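Local coordinates for protein exosome complex component Rrp42 (Pyrococcus abyssi, PDB 2PO1) that probably serves as a non-catalytic subunit of the archaeal exosome, an RNA-degrading complex, and helps to structure the active site of its Rrp41 partner, at residues I161-L165 with L190-P196. Residues are numbered along the deposited sequence; the frame is centred on the assembly and turned at random.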
ATOM      1  N   ILE C 161     -11.233 -23.365  15.559  1.00 18.43           N
ATOM      2  CA  ILE C 161     -12.479 -24.006  15.844  1.00 17.84           C
ATOM      3  C   ILE C 161     -12.755 -23.976  17.351  1.00 19.05           C
ATOM      4  O   ILE C 161     -13.925 -23.907  17.783  1.00 18.39           O
ATOM      5  CB  ILE C 161     -12.582 -25.449  15.248  1.00 18.63           C
ATOM      6  CG1 ILE C 161     -14.041 -25.935  15.314  1.00 17.48           C
ATOM      7  CG2 ILE C 161     -11.638 -26.371  15.916  1.00 18.06           C
ATOM      8  CD1 ILE C 161     -14.917 -25.142  14.258  1.00 15.48           C
ATOM      9  N   ALA C 162     -11.706 -24.032  18.154  1.00 18.37           N
ATOM     10  CA  ALA C 162     -11.945 -23.984  19.598  1.00 20.03           C
ATOM     11  C   ALA C 162     -12.451 -22.594  19.963  1.00 19.63           C
ATOM     12  O   ALA C 162     -13.288 -22.444  20.844  1.00 21.02           O
ATOM     13  CB  ALA C 162     -10.665 -24.360  20.396  1.00 20.02           C
ATOM     14  N   ALA C 163     -11.964 -21.555  19.287  1.00 19.23           N
ATOM     15  CA  ALA C 163     -12.381 -20.195  19.633  1.00 18.38           C
ATOM     16  C   ALA C 163     -13.860 -20.024  19.204  1.00 19.55           C
ATOM     17  O   ALA C 163     -14.689 -19.477  19.934  1.00 21.53           O
ATOM     18  CB  ALA C 163     -11.476 -19.185  18.955  1.00 18.26           C
ATOM     19  N   LEU C 164     -14.219 -20.576  18.041  1.00 19.63           N
ATOM     20  CA  LEU C 164     -15.615 -20.502  17.533  1.00 19.67           C
ATOM     21  C   LEU C 164     -16.582 -21.241  18.459  1.00 20.90           C
ATOM     22  O   LEU C 164     -17.715 -20.782  18.743  1.00 22.32           O
ATOM     23  CB  LEU C 164     -15.629 -21.096  16.124  1.00 19.25           C
ATOM     24  CG  LEU C 164     -15.070 -20.170  15.072  1.00 19.40           C
ATOM     25  CD1 LEU C 164     -14.936 -20.992  13.840  1.00 19.89           C
ATOM     26  CD2 LEU C 164     -16.100 -19.067  14.818  1.00 19.50           C
ATOM     27  N   LEU C 165     -16.135 -22.387  18.956  1.00 20.22           N
ATOM     28  CA  LEU C 165     -16.916 -23.132  19.935  1.00 23.11           C
ATOM     29  C   LEU C 165     -17.028 -22.356  21.221  1.00 23.66           C
ATOM     30  O   LEU C 165     -18.015 -22.437  21.874  1.00 21.98           O
ATOM     31  CB  LEU C 165     -16.306 -24.487  20.240  1.00 22.31           C
ATOM     32  CG  LEU C 165     -16.441 -25.467  19.069  1.00 21.89           C
ATOM     33  CD1 LEU C 165     -15.407 -26.571  19.253  1.00 20.67           C
ATOM     34  CD2 LEU C 165     -17.885 -25.984  18.952  1.00 21.93           C
ATOM     35  N   LEU C 190     -22.324 -19.414  18.733  1.00 23.03           N
ATOM     36  CA  LEU C 190     -22.382 -19.191  17.287  1.00 22.86           C
ATOM     37  C   LEU C 190     -22.929 -20.518  16.757  1.00 23.49           C
ATOM     38  O   LEU C 190     -22.936 -21.500  17.498  1.00 22.91           O
ATOM     39  CB  LEU C 190     -20.967 -18.909  16.800  1.00 19.80           C
ATOM     40  CG  LEU C 190     -20.510 -17.675  16.002  1.00 21.69           C
ATOM     41  CD1 LEU C 190     -21.432 -16.518  15.924  1.00 15.53           C
ATOM     42  CD2 LEU C 190     -19.012 -17.306  16.355  1.00 19.21           C
ATOM     43  N   PRO C 191     -23.495 -20.542  15.534  1.00 24.22           N
ATOM     44  CA  PRO C 191     -23.999 -21.877  15.195  1.00 25.69           C
ATOM     45  C   PRO C 191     -22.860 -22.771  14.722  1.00 25.30           C
ATOM     46  O   PRO C 191     -22.652 -22.914  13.517  1.00 24.86           O
ATOM     47  CB  PRO C 191     -25.028 -21.589  14.096  1.00 26.28           C
ATOM     48  CG  PRO C 191     -24.547 -20.300  13.457  1.00 24.88           C
ATOM     49  CD  PRO C 191     -23.827 -19.524  14.510  1.00 23.68           C
ATOM     50  N   VAL C 192     -22.098 -23.323  15.673  1.00 24.67           N
ATOM     51  CA  VAL C 192     -20.976 -24.176  15.335  1.00 25.08           C
ATOM     52  C   VAL C 192     -21.469 -25.618  15.340  1.00 27.04           C
ATOM     53  O   VAL C 192     -21.892 -26.164  16.370  1.00 27.36           O
ATOM     54  CB  VAL C 192     -19.771 -24.043  16.294  1.00 23.83           C
ATOM     55  CG1 VAL C 192     -18.598 -24.840  15.753  1.00 23.35           C
ATOM     56  CG2 VAL C 192     -19.354 -22.579  16.485  1.00 24.60           C
ATOM     57  N   GLU C 193     -21.405 -26.245  14.183  1.00 27.55           N
ATOM     58  CA  GLU C 193     -22.044 -27.532  14.032  1.00 28.72           C
ATOM     59  C   GLU C 193     -21.126 -28.680  13.742  1.00 30.05           C
ATOM     60  O   GLU C 193     -21.499 -29.823  13.906  1.00 31.96           O
ATOM     61  CB  GLU C 193     -23.061 -27.395  12.953  1.00 30.40           C
ATOM     62  CG  GLU C 193     -23.970 -26.290  13.325  1.00 32.12           C
ATOM     63  CD  GLU C 193     -25.124 -26.153  12.405  1.00 33.29           C
ATOM     64  OE1 GLU C 193     -25.041 -26.688  11.290  1.00 34.21           O
ATOM     65  OE2 GLU C 193     -26.101 -25.492  12.805  1.00 35.26           O
ATOM     66  N   LYS C 194     -19.890 -28.387  13.359  1.00 30.13           N
ATOM     67  CA  LYS C 194     -18.939 -29.446  13.086  1.00 30.37           C
ATOM     68  C   LYS C 194     -17.648 -29.009  13.718  1.00 28.62           C
ATOM     69  O   LYS C 194     -17.484 -27.826  14.048  1.00 27.97           O
ATOM     70  CB  LYS C 194     -18.829 -29.656  11.574  1.00 30.39           C
ATOM     71  CG  LYS C 194     -19.740 -30.788  11.111  1.00 35.83           C
ATOM     72  CD  LYS C 194     -20.059 -30.660   9.651  1.00 39.62           C
ATOM     73  CE  LYS C 194     -21.547 -30.981   9.393  1.00 42.48           C
ATOM     74  NZ  LYS C 194     -22.021 -29.765   8.574  1.00 43.71           N
ATOM     75  N   ILE C 195     -16.738 -29.955  13.941  1.00 28.06           N
ATOM     76  CA  ILE C 195     -15.443 -29.598  14.505  1.00 26.41           C
ATOM     77  C   ILE C 195     -14.268 -30.044  13.629  1.00 25.89           C
ATOM     78  O   ILE C 195     -13.551 -30.949  13.999  1.00 26.42           O
ATOM     79  CB  ILE C 195     -15.270 -30.056  15.993  1.00 27.04           C
ATOM     80  CG1 ILE C 195     -16.384 -29.496  16.835  1.00 25.29           C
ATOM     81  CG2 ILE C 195     -13.921 -29.551  16.590  1.00 24.20           C
ATOM     82  CD1 ILE C 195     -16.679 -30.353  18.031  1.00 29.50           C
ATOM     83  N   PRO C 196     -14.054 -29.367  12.489  1.00 24.62           N
ATOM     84  CA  PRO C 196     -12.951 -29.703  11.616  1.00 24.23           C
ATOM     85  C   PRO C 196     -11.632 -29.390  12.304  1.00 23.54           C
ATOM     86  O   PRO C 196     -11.514 -28.365  12.996  1.00 24.03           O
ATOM     87  CB  PRO C 196     -13.162 -28.759  10.422  1.00 23.29           C
ATOM     88  CG  PRO C 196     -13.861 -27.590  11.002  1.00 23.21           C
ATOM     89  CD  PRO C 196     -14.800 -28.201  11.973  1.00 24.00           C
TER
HETATM   90  O   HOH W   1     -20.135 -20.449  19.655  1.00 19.65           O
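Ile161 reaches from the helix into the concave side of the 190-196 loop, where its CD1 lies 3.8 Å from CD of Pro196 and 4.0 Å from CG1 of Val192. With CG1 anti to the backbone N (chi1 -167°), the longer branch is carried under the loop, its CD1 also packing against the buried carbonyl oxygen of Lys194, which has no hydrogen-bond partner in the model. The shorter branch, CG2, meets the carbonyl oxygen of Pro196, while CG1 and CG2 of Ile161 both border CG2 of Ile195, the two isoleucines crossing at about a right angle. Cutting this side chain back to an alanine is likely to open a gap beneath the loop and leave Val192, Ile195 and Pro196 without their shared apolar neighbour. In this RNase PH-family chain the loop joins strand 186-189, at the edge of a small antiparallel sheet, to strand 197-204 of the four-stranded second sheet, running over the C-terminal turns of helix 152-166; Ile268 of helix 247-275 touches both Ile161 and Leu165. Deeper in, CD2 of Leu164 meets CD2 of Leu190, both leucines resting on Ile66 of strand 60-71. Against this buried packing, the Leu165-Val192 side is partly exposed, with a pentanediol, probably from the crystallisation liquor, near Leu165. Even so, CG1 of Val192 presses to within 3.5 Å of CD2 of Leu165, and its CG2 sits 3.3 Å from Leu164 O. Toward Leu190 the backbones part and a water bridges them, donating to Leu164 O and accepting from Leu190 N at 2.6 Å each; an inverse gamma turn centred on Pro191, closed by a weak Val192 N to Leu190 O bond, follows. Glu193 and Lys194 leave the backbone away from the helix, NZ of Lys194 hydrogen-bonding to Ser120 O and OE2 of Glu193 salt-bridging NZ of Lys127.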